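Local coordinates for Sqt1 (Chaetomium thermophilum, PDB 4ZOY), which acts as a WD40-repeat chaperone in ribosome biogenesis and probably captures its dedicated ribosomal protein while that client is still being translated, at residues 28-33 and 128-133; 96-99 and 105-108; 142-147 and 203-208; 468-471 and 477-480. All coordinates share one frame; numbering follows the deposited sequence.

Contact 1 (28-33 and 128-133); sequences PNIVAT and AQFKFL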
loop_
_atom_site.group_PDB
_atom_site.type_symbol
_atom_site.label_atom_id
_atom_site.label_comp_id
_atom_site.label_asym_id
_atom_site.label_seq_id
_atom_site.Cartn_x
_atom_site.Cartn_y
_atom_site.Cartn_z
ATOM N N PRO A 28 -13.281 8.354 -7.166
ATOM C CA PRO A 28 -12.057 8.800 -6.486
ATOM C C PRO A 28 -12.336 9.859 -5.420
ATOM O O PRO A 28 -11.507 10.080 -4.534
ATOM C CB PRO A 28 -11.207 9.387 -7.620
ATOM C CG PRO A 28 -11.835 8.912 -8.888
ATOM C CD PRO A 28 -13.271 8.678 -8.604
ATOM N N ASN A 29 -13.495 10.501 -5.491
ATOM C CA ASN A 29 -13.856 11.502 -4.494
ATOM C C ASN A 29 -14.239 10.895 -3.144
ATOM O O ASN A 29 -14.304 11.592 -2.136
ATOM C CB ASN A 29 -15.010 12.364 -5.012
ATOM C CG ASN A 29 -16.238 11.545 -5.343
ATOM O OD1 ASN A 29 -16.185 10.642 -6.181
ATOM N ND2 ASN A 29 -17.349 11.837 -4.670
ATOM N N ILE A 30 -14.505 9.595 -3.121
ATOM C CA ILE A 30 -14.889 8.935 -1.888
ATOM C C ILE A 30 -13.658 8.305 -1.258
ATOM O O ILE A 30 -13.076 7.369 -1.804
ATOM C CB ILE A 30 -15.975 7.876 -2.125
ATOM C CG1 ILE A 30 -17.211 8.533 -2.746
ATOM C CG2 ILE A 30 -16.327 7.162 -0.824
ATOM C CD1 ILE A 30 -18.357 7.581 -2.972
ATOM N N VAL A 31 -13.259 8.850 -0.115
ATOM C CA VAL A 31 -12.032 8.461 0.561
ATOM C C VAL A 31 -12.303 8.219 2.041
ATOM O O VAL A 31 -13.002 9.004 2.679
ATOM C CB VAL A 31 -10.951 9.543 0.396
ATOM C CG1 VAL A 31 -9.725 9.210 1.201
ATOM C CG2 VAL A 31 -10.596 9.722 -1.075
ATOM N N ALA A 32 -11.762 7.125 2.573
ATOM C CA ALA A 32 -11.852 6.809 3.991
ATOM C C ALA A 32 -10.502 7.000 4.669
ATOM O O ALA A 32 -9.464 6.645 4.111
ATOM C CB ALA A 32 -12.346 5.382 4.190
ATOM N N THR A 33 -10.516 7.555 5.880
ATOM C CA THR A 33 -9.291 7.776 6.635
ATOM C C THR A 33 -9.448 7.193 8.028
ATOM O O THR A 33 -10.546 7.127 8.552
ATOM C CB THR A 33 -8.925 9.280 6.709
ATOM O OG1 THR A 33 -9.998 10.007 7.319
ATOM C CG2 THR A 33 -8.690 9.830 5.313
ATOM N N ALA A 128 -23.267 8.344 -1.352
ATOM C CA ALA A 128 -22.756 7.365 -0.396
ATOM C C ALA A 128 -23.543 7.077 0.886
ATOM O O ALA A 128 -23.737 7.947 1.732
ATOM C CB ALA A 128 -21.331 7.753 -0.026
ATOM N N GLN A 129 -23.943 5.813 1.018
ATOM C CA GLN A 129 -24.494 5.251 2.244
ATOM C C GLN A 129 -23.626 4.082 2.715
ATOM O O GLN A 129 -23.092 3.325 1.900
ATOM C CB GLN A 129 -25.935 4.793 2.029
ATOM C CG GLN A 129 -26.947 5.927 1.956
ATOM C CD GLN A 129 -27.422 6.359 3.329
ATOM O OE1 GLN A 129 -28.218 5.668 3.967
ATOM N NE2 GLN A 129 -26.928 7.499 3.797
ATOM N N PHE A 130 -23.487 3.942 4.030
ATOM C CA PHE A 130 -22.619 2.925 4.614
ATOM C C PHE A 130 -23.347 2.184 5.725
ATOM O O PHE A 130 -23.929 2.804 6.617
ATOM C CB PHE A 130 -21.330 3.563 5.151
ATOM C CG PHE A 130 -20.569 4.335 4.114
ATOM C CD1 PHE A 130 -20.902 5.651 3.831
ATOM C CD2 PHE A 130 -19.536 3.741 3.404
ATOM C CE1 PHE A 130 -20.216 6.358 2.867
ATOM C CE2 PHE A 130 -18.846 4.447 2.440
ATOM C CZ PHE A 130 -19.189 5.753 2.167
ATOM N N LYS A 131 -23.311 0.860 5.674
ATOM C CA LYS A 131 -24.006 0.055 6.669
ATOM C C LYS A 131 -23.121 -1.036 7.255
ATOM O O LYS A 131 -22.644 -1.910 6.534
ATOM C CB LYS A 131 -25.259 -0.574 6.059
ATOM C CG LYS A 131 -26.029 -1.456 7.026
ATOM C CD LYS A 131 -27.291 -2.008 6.388
ATOM C CE LYS A 131 -27.967 -3.019 7.301
ATOM N NZ LYS A 131 -28.082 -2.502 8.693
ATOM N N PHE A 132 -22.913 -0.988 8.565
ATOM C CA PHE A 132 -22.143 -2.013 9.254
ATOM C C PHE A 132 -22.789 -3.383 9.074
ATOM O O PHE A 132 -24.003 -3.526 9.223
ATOM C CB PHE A 132 -22.006 -1.676 10.740
ATOM C CG PHE A 132 -21.338 -2.752 11.543
ATOM C CD1 PHE A 132 -19.987 -3.019 11.384
ATOM C CD2 PHE A 132 -22.063 -3.510 12.448
ATOM C CE1 PHE A 132 -19.371 -4.010 12.120
ATOM C CE2 PHE A 132 -21.452 -4.505 13.184
ATOM C CZ PHE A 132 -20.102 -4.758 13.020
ATOM N N LEU A 133 -21.980 -4.387 8.744
ATOM C CA LEU A 133 -22.500 -5.728 8.498
ATOM C C LEU A 133 -21.964 -6.757 9.480
ATOM O O LEU A 133 -22.717 -7.587 9.990
ATOM C CB LEU A 133 -22.168 -6.179 7.078
ATOM C CG LEU A 133 -22.798 -5.417 5.919
ATOM C CD1 LEU A 133 -22.544 -6.186 4.629
ATOM C CD2 LEU A 133 -24.290 -5.199 6.142
#

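Contact 2 (96-99 and 105-108); sequences TFTL and LVSG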
loop_
_atom_site.group_PDB
_atom_site.type_symbol
_atom_site.label_atom_id
_atom_site.label_comp_id
_atom_site.label_asym_id
_atom_site.label_seq_id
_atom_site.Cartn_x
_atom_site.Cartn_y
_atom_site.Cartn_z
ATOM N N THR A 96 -9.642 -0.516 3.478
ATOM C CA THR A 96 -9.745 -0.756 2.055
ATOM C C THR A 96 -11.195 -0.772 1.582
ATOM O O THR A 96 -12.098 -1.207 2.300
ATOM C CB THR A 96 -9.043 -2.072 1.662
ATOM O OG1 THR A 96 -8.900 -2.136 0.234
ATOM C CG2 THR A 96 -9.822 -3.247 2.149
ATOM N N PHE A 97 -11.408 -0.226 0.392
ATOM C CA PHE A 97 -12.613 -0.499 -0.374
ATOM C C PHE A 97 -12.336 -1.754 -1.176
ATOM O O PHE A 97 -11.236 -1.920 -1.699
ATOM C CB PHE A 97 -12.974 0.657 -1.311
ATOM C CG PHE A 97 -13.524 1.866 -0.607
ATOM C CD1 PHE A 97 -14.875 1.959 -0.314
ATOM C CD2 PHE A 97 -12.695 2.921 -0.260
ATOM C CE1 PHE A 97 -15.388 3.081 0.332
ATOM C CE2 PHE A 97 -13.203 4.047 0.390
ATOM C CZ PHE A 97 -14.548 4.122 0.679
ATOM N N THR A 98 -13.315 -2.640 -1.301
ATOM C CA THR A 98 -13.065 -3.856 -2.062
ATOM C C THR A 98 -13.054 -3.617 -3.567
ATOM O O THR A 98 -13.611 -2.642 -4.071
ATOM C CB THR A 98 -14.096 -4.948 -1.733
ATOM O OG1 THR A 98 -15.428 -4.426 -1.878
ATOM C CG2 THR A 98 -13.889 -5.452 -0.311
ATOM N N LEU A 99 -12.371 -4.513 -4.274
ATOM C CA LEU A 99 -12.393 -4.572 -5.731
ATOM C C LEU A 99 -13.470 -5.571 -6.141
ATOM O O LEU A 99 -13.752 -6.509 -5.392
ATOM C CB LEU A 99 -11.021 -4.982 -6.269
ATOM C CG LEU A 99 -9.891 -3.980 -6.029
ATOM C CD1 LEU A 99 -8.555 -4.598 -6.408
ATOM C CD2 LEU A 99 -10.136 -2.687 -6.820
ATOM N N LEU A 105 -16.552 -1.449 2.437
ATOM C CA LEU A 105 -15.472 -0.717 3.079
ATOM C C LEU A 105 -15.084 -1.505 4.309
ATOM O O LEU A 105 -15.941 -1.863 5.119
ATOM C CB LEU A 105 -15.917 0.700 3.462
ATOM C CG LEU A 105 -14.952 1.515 4.325
ATOM C CD1 LEU A 105 -13.635 1.761 3.600
ATOM C CD2 LEU A 105 -15.604 2.836 4.726
ATOM N N VAL A 106 -13.797 -1.779 4.464
ATOM C CA VAL A 106 -13.334 -2.605 5.556
ATOM C C VAL A 106 -12.286 -1.863 6.373
ATOM O O VAL A 106 -11.342 -1.291 5.817
ATOM C CB VAL A 106 -12.748 -3.936 5.033
ATOM C CG1 VAL A 106 -12.455 -4.864 6.179
ATOM C CG2 VAL A 106 -13.717 -4.600 4.038
ATOM N N SER A 107 -12.473 -1.843 7.689
ATOM C CA SER A 107 -11.488 -1.232 8.570
ATOM C C SER A 107 -10.795 -2.291 9.421
ATOM O O SER A 107 -11.400 -3.289 9.811
ATOM C CB SER A 107 -12.144 -0.162 9.452
ATOM O OG SER A 107 -13.189 -0.731 10.227
ATOM N N GLY A 108 -9.515 -2.074 9.701
ATOM C CA GLY A 108 -8.726 -3.031 10.445
ATOM C C GLY A 108 -7.927 -2.334 11.510
ATOM O O GLY A 108 -7.267 -1.338 11.236
#

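Contact 3 (142-147 and 203-208); sequences INWFAP and LLLATV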
loop_
_atom_site.group_PDB
_atom_site.type_symbol
_atom_site.label_atom_id
_atom_site.label_comp_id
_atom_site.label_asym_id
_atom_site.label_seq_id
_atom_site.Cartn_x
_atom_site.Cartn_y
_atom_site.Cartn_z
ATOM N N ILE A 142 -3.953 -6.124 13.306
ATOM C CA ILE A 142 -3.893 -6.095 11.843
ATOM C C ILE A 142 -2.864 -5.089 11.332
ATOM O O ILE A 142 -2.940 -3.905 11.654
ATOM C CB ILE A 142 -5.257 -5.755 11.256
ATOM C CG1 ILE A 142 -6.245 -6.893 11.554
ATOM C CG2 ILE A 142 -5.146 -5.536 9.749
ATOM C CD1 ILE A 142 -7.697 -6.532 11.328
ATOM N N ASN A 143 -1.928 -5.555 10.507
ATOM C CA ASN A 143 -0.851 -4.706 10.000
ATOM C C ASN A 143 -1.125 -4.087 8.633
ATOM O O ASN A 143 -0.634 -2.994 8.336
ATOM C CB ASN A 143 0.458 -5.496 9.945
ATOM C CG ASN A 143 1.011 -5.767 11.316
ATOM O OD1 ASN A 143 0.671 -5.066 12.268
ATOM N ND2 ASN A 143 1.867 -6.776 11.433
ATOM N N TRP A 144 -1.903 -4.780 7.801
ATOM C CA TRP A 144 -2.171 -4.313 6.447
ATOM C C TRP A 144 -3.358 -5.053 5.847
ATOM O O TRP A 144 -3.684 -6.159 6.277
ATOM C CB TRP A 144 -0.929 -4.484 5.537
ATOM C CG TRP A 144 -0.394 -5.893 5.470
ATOM C CD1 TRP A 144 0.624 -6.416 6.221
ATOM C CD2 TRP A 144 -0.871 -6.967 4.639
ATOM N NE1 TRP A 144 0.830 -7.738 5.889
ATOM C CE2 TRP A 144 -0.082 -8.100 4.932
ATOM C CE3 TRP A 144 -1.870 -7.073 3.662
ATOM C CZ2 TRP A 144 -0.281 -9.328 4.301
ATOM C CZ3 TRP A 144 -2.061 -8.294 3.033
ATOM C CH2 TRP A 144 -1.270 -9.401 3.357
ATOM N N PHE A 145 -3.983 -4.410 4.864
ATOM C CA PHE A 145 -5.013 -4.996 4.000
ATOM C C PHE A 145 -4.539 -4.967 2.562
ATOM O O PHE A 145 -3.852 -4.030 2.160
ATOM C CB PHE A 145 -6.319 -4.204 4.028
ATOM C CG PHE A 145 -7.157 -4.383 5.255
ATOM C CD1 PHE A 145 -7.060 -5.505 6.051
ATOM C CD2 PHE A 145 -8.091 -3.413 5.579
ATOM C CE1 PHE A 145 -7.875 -5.643 7.182
ATOM C CE2 PHE A 145 -8.896 -3.552 6.689
ATOM C CZ PHE A 145 -8.797 -4.667 7.480
ATOM N N ALA A 146 -4.983 -5.928 1.758
ATOM C CA ALA A 146 -4.801 -5.835 0.311
ATOM C C ALA A 146 -5.977 -6.495 -0.385
ATOM O O ALA A 146 -6.211 -7.691 -0.183
ATOM C CB ALA A 146 -3.486 -6.495 -0.118
ATOM N N PRO A 147 -6.736 -5.731 -1.176
ATOM C CA PRO A 147 -7.855 -6.347 -1.893
ATOM C C PRO A 147 -7.349 -7.189 -3.059
ATOM O O PRO A 147 -6.372 -6.838 -3.718
ATOM C CB PRO A 147 -8.672 -5.144 -2.379
ATOM C CG PRO A 147 -7.639 -4.047 -2.547
ATOM C CD PRO A 147 -6.652 -4.276 -1.416
ATOM N N LEU A 203 -4.128 -14.440 -8.258
ATOM C CA LEU A 203 -4.064 -15.848 -7.871
ATOM C C LEU A 203 -3.014 -16.146 -6.807
ATOM O O LEU A 203 -3.101 -17.144 -6.095
ATOM C CB LEU A 203 -3.801 -16.731 -9.093
ATOM C CG LEU A 203 -4.913 -16.743 -10.126
ATOM C CD1 LEU A 203 -4.532 -17.629 -11.300
ATOM C CD2 LEU A 203 -6.214 -17.223 -9.480
ATOM N N LEU A 204 -2.010 -15.279 -6.709
ATOM C CA LEU A 204 -0.932 -15.442 -5.749
ATOM C C LEU A 204 -0.911 -14.269 -4.782
ATOM O O LEU A 204 -1.195 -13.131 -5.169
ATOM C CB LEU A 204 0.424 -15.541 -6.468
ATOM C CG LEU A 204 0.556 -16.745 -7.396
ATOM C CD1 LEU A 204 1.908 -16.693 -8.108
ATOM C CD2 LEU A 204 0.398 -18.022 -6.590
ATOM N N LEU A 205 -0.554 -14.548 -3.539
ATOM C CA LEU A 205 -0.434 -13.519 -2.514
ATOM C C LEU A 205 0.939 -13.640 -1.875
ATOM O O LEU A 205 1.246 -14.647 -1.241
ATOM C CB LEU A 205 -1.541 -13.670 -1.463
ATOM C CG LEU A 205 -1.471 -12.756 -0.248
ATOM C CD1 LEU A 205 -1.618 -11.285 -0.651
ATOM C CD2 LEU A 205 -2.542 -13.159 0.747
ATOM N N ALA A 206 1.771 -12.615 -2.059
ATOM C CA ALA A 206 3.117 -12.605 -1.500
ATOM C C ALA A 206 3.161 -11.792 -0.225
ATOM O O ALA A 206 2.754 -10.635 -0.220
ATOM C CB ALA A 206 4.100 -12.045 -2.513
ATOM N N THR A 207 3.637 -12.401 0.853
ATOM C CA THR A 207 3.754 -11.692 2.126
ATOM C C THR A 207 5.134 -11.873 2.733
ATOM O O THR A 207 5.832 -12.869 2.487
ATOM C CB THR A 207 2.677 -12.132 3.137
ATOM O OG1 THR A 207 2.904 -13.490 3.544
ATOM C CG2 THR A 207 1.282 -12.005 2.520
ATOM N N VAL A 208 5.533 -10.879 3.511
ATOM C CA VAL A 208 6.859 -10.862 4.123
ATOM C C VAL A 208 6.759 -10.570 5.606
ATOM O O VAL A 208 5.731 -10.099 6.087
ATOM C CB VAL A 208 7.775 -9.823 3.460
ATOM C CG1 VAL A 208 8.063 -10.227 2.030
ATOM C CG2 VAL A 208 7.155 -8.420 3.526
#

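Contact 4 (468-471 and 477-480); sequences RIVT and VVLV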
loop_
_atom_site.group_PDB
_atom_site.type_symbol
_atom_site.label_atom_id
_atom_site.label_comp_id
_atom_site.label_asym_id
_atom_site.label_seq_id
_atom_site.Cartn_x
_atom_site.Cartn_y
_atom_site.Cartn_z
ATOM N N ARG A 468 -5.555 14.450 -8.121
ATOM C CA ARG A 468 -5.943 14.818 -6.771
ATOM C C ARG A 468 -5.332 13.836 -5.800
ATOM O O ARG A 468 -5.531 12.626 -5.915
ATOM C CB ARG A 468 -7.462 14.848 -6.618
ATOM C CG ARG A 468 -8.077 16.094 -7.216
ATOM C CD ARG A 468 -9.244 16.599 -6.393
ATOM N NE ARG A 468 -9.581 17.974 -6.749
ATOM C CZ ARG A 468 -10.641 18.628 -6.283
ATOM N NH1 ARG A 468 -11.475 18.031 -5.442
ATOM N NH2 ARG A 468 -10.867 19.881 -6.661
ATOM N N ILE A 469 -4.570 14.371 -4.857
ATOM C CA ILE A 469 -3.867 13.564 -3.860
ATOM C C ILE A 469 -4.468 13.844 -2.499
ATOM O O ILE A 469 -4.623 15.002 -2.114
ATOM C CB ILE A 469 -2.356 13.873 -3.848
ATOM C CG1 ILE A 469 -1.756 13.642 -5.241
ATOM C CG2 ILE A 469 -1.627 13.063 -2.780
ATOM C CD1 ILE A 469 -0.312 14.076 -5.366
ATOM N N VAL A 470 -4.855 12.792 -1.787
ATOM C CA VAL A 470 -5.327 12.940 -0.415
ATOM C C VAL A 470 -4.350 12.246 0.502
ATOM O O VAL A 470 -3.974 11.099 0.269
ATOM C CB VAL A 470 -6.742 12.370 -0.220
ATOM C CG1 VAL A 470 -7.256 12.708 1.186
ATOM C CG2 VAL A 470 -7.691 12.928 -1.286
ATOM N N THR A 471 -3.924 12.960 1.538
ATOM C CA THR A 471 -2.869 12.501 2.440
ATOM C C THR A 471 -3.376 12.236 3.845
ATOM O O THR A 471 -4.399 12.784 4.266
ATOM C CB THR A 471 -1.749 13.522 2.552
ATOM O OG1 THR A 471 -2.296 14.753 3.058
ATOM C CG2 THR A 471 -1.094 13.766 1.200
ATOM N N VAL A 477 -3.814 15.320 10.640
ATOM C CA VAL A 477 -4.507 16.069 9.601
ATOM C C VAL A 477 -4.533 15.263 8.306
ATOM O O VAL A 477 -3.638 14.453 8.045
ATOM C CB VAL A 477 -3.842 17.438 9.347
ATOM C CG1 VAL A 477 -4.780 18.359 8.572
ATOM C CG2 VAL A 477 -3.443 18.095 10.667
ATOM N N VAL A 478 -5.592 15.495 7.541
ATOM C CA VAL A 478 -5.807 14.957 6.196
ATOM C C VAL A 478 -5.810 16.137 5.239
ATOM O O VAL A 478 -6.565 17.092 5.451
ATOM C CB VAL A 478 -7.139 14.205 6.108
ATOM C CG1 VAL A 478 -7.426 13.734 4.683
ATOM C CG2 VAL A 478 -7.171 13.025 7.100
ATOM N N LEU A 479 -4.967 16.102 4.206
ATOM C CA LEU A 479 -4.883 17.214 3.256
ATOM C C LEU A 479 -5.251 16.773 1.845
ATOM O O LEU A 479 -5.127 15.598 1.498
ATOM C CB LEU A 479 -3.483 17.838 3.244
ATOM C CG LEU A 479 -3.005 18.488 4.546
ATOM C CD1 LEU A 479 -1.638 19.113 4.383
ATOM C CD2 LEU A 479 -4.036 19.539 4.993
ATOM N N VAL A 480 -5.726 17.720 1.041
ATOM C CA VAL A 480 -6.041 17.474 -0.363
ATOM C C VAL A 480 -5.175 18.375 -1.218
ATOM O O VAL A 480 -5.122 19.585 -0.985
ATOM C CB VAL A 480 -7.520 17.740 -0.682
ATOM C CG1 VAL A 480 -7.793 17.443 -2.158
ATOM C CG2 VAL A 480 -8.424 16.900 0.209
#

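Contact 1 (28-33 and 128-133)
Ile30 meets Ala128 and Phe130 in a small apolar contact between two neighbouring blades of a beta-propeller. The segment 28-33 enters the second strand of one four-stranded sheet. The segment 128-133 enters the last strand of the next sheet. Both branches of Ile30 take part. CG1 lies beside the backbone N (chi1 -59°), and the chain then runs on extended, which brings the CD1 methyl up to Ala128. There, Ile30 CD1 and Ala128 CB are 4.2 Å apart. The other branch, CG2, approaches the far end of the phenylalanine ring near the ring plane. It meets the edge rather than a face, with Ile30 CG2 4.4 Å from Phe130 CZ. Both approaches are loose, and together they bury 83 Å². Ile30 also packs on Phe97 of the next blade and Val49 of its own, while Phe130 meets the ring of Phe83, with the two planes about 25° apart. Strand 83-85, which carries Phe83, is the last strand of the sheet that holds Ile30. Hydrophobic side chains wedged between the faces of successive four-stranded antiparallel sheets are characteristic of the WD40 beta-propeller.

Contact 2 (96-99 and 105-108)
Thr96 O is approached by several groups of the partner strand. Val106 N donates to Thr96 O at 2.8 Å. Leu105 CA adds a CA-H...O contact to Thr96 O at 3.5 Å. The return bond, from Thr96 N to Val106 O, measures 3.0 Å. These two bonds make Thr96 and Val106 a hydrogen-bonded antiparallel pair, and Phe97 with Leu105 is the adjacent non-hydrogen-bonded pair. The strands form the first hairpin of a WD40 blade, within a predicted WD repeat. On the Phe97 and Leu105 side of the sheet, a leucine methyl lies over one face of the aromatic ring in a CH-pi contact. Leu105 CD1 sits 3.8 Å from the centroid of the Phe97 ring, 8° off its normal. CG of Leu105 lies anti to its N (chi1 171°), and the next turn (chi2 63°) swings CD1 over the ring. Replacing Phe97 with alanine would probably leave Leu105 CD1 without its aromatic platform and open a gap toward Ile30 and Ala32 of the neighbouring blade. On the other face, Thr96 and Val106 lie side by side, with Thr96 CG2 4.2 Å from Val106 CB. Phe145 of the next blade packs against both. Thr98 OG1 hydrogen-bonds Phe104 N and Asn155 OD1.

Contact 3 (142-147 and 203-208)
Trp144 carries this contact from the segment 142-147, reaching across to Thr207 and Leu205. Just before it in the chain, Asn143 helps tie the same two sheets together, because its ND2 is hydrogen-bonded to Cys193 O of the neighbouring blade. At Trp144 the side chain leaves the backbone with CG between the N and the carbonyl carbon (chi1 56°). This directs the six-membered part of the indole at the partner strand. The Thr207 methyl touches two of its carbons: Thr207 CG2 is 3.6 Å from Trp144 CZ2 and nearly as close to CH2. The two side chains cross at about a right angle. Leu205 adds a looser touch, with its CD1 4.4 Å from Trp144 CH2. The threonine thus splits its two branches. CG2 serves the tryptophan, while OG1 hydrogen-bonds His189 NE2, from the connection between the two blades, and Tyr217 OH in its own blade. That network resembles the His-Ser/Thr-Trp part of the WD40 structural tetrad, with a tyrosine in the usual tryptophan place. Farther along, Ala146 has its backbone N in the plane of the indole, at the ring edge. Ala146 O accepts a bond from Trp198 NE1, a second polar link between the blades. The whole contact buries 119 Å². Strand 142-147 is the first strand of its blade, nearest the propeller's central channel, and 204-209 is the second strand of the next. Strands 156-161 and 193-198 add to the packing, with Ala158 against both Trp144 and Leu205, and Cys193 against both Trp144 and Thr207.

Contact 4 (468-471 and 477-480)
Thr471 and Leu479 supply the hydrogen bonds of this hairpin, whose strands run antiparallel at 171°. Thr471 N donates to Leu479 O at 2.9 Å. Leu479 N donates to Thr471 OG1 at 3.2 Å. Leu479 N also makes a weak bond to Thr471 O, 3.4 Å. The hydroxyl comes within range because it sits between the backbone N and the carbonyl carbon (chi1 60°). Thr471 OG1 is further hydrogen-bonded to His448 NE2. A valine in place of Thr471 would probably leave His448 without this mate and Leu479 N with just the weak carbonyl bond on this side. Three CA-H...O contacts accompany the pairing: Val480 CA to Ile469 O and Val470 CA to Leu479 O, both 3.3 Å, and Val478 CA to Thr471 O, 3.2 Å. Apolar contacts occupy the valine face. Val470 CG1 meets Val478 CG1 at 3.6 Å, and Val470 CG2 lies 4.3 Å from Val480 CG2. Strand 9-11 continues the sheet beyond 478-482, so chain start and chain end share one blade, the velcro closure of propellers. One polar side chain, Thr471, thus joins the hairpin to the loop that carries His448, while valines fill the other face.

How the contacts relate
The four contacts follow an arc of the propeller. Contact 2 lies within the chain loop closed by contact 1, and they touch where Ile30 CG2 meets Phe97 CZ at 3.8 Å. Contact 3 takes up the other face of contact 2, with Phe145 CZ 3.4 Å from Gly108 CA. Contact 4, in the blade that closes the ring, meets contact 1 through Thr33 CG2 and Val478 CG2, 4.0 Å apart. Contacts 3 and 4 do not touch, their nearest atoms being about 15 Å apart. Each contact has a serine or threonine bonded to a histidine nearby; in contacts 1 and 2 these are Thr33 with His14 and Ser107 with His88, consistent with the WD40 tetrad.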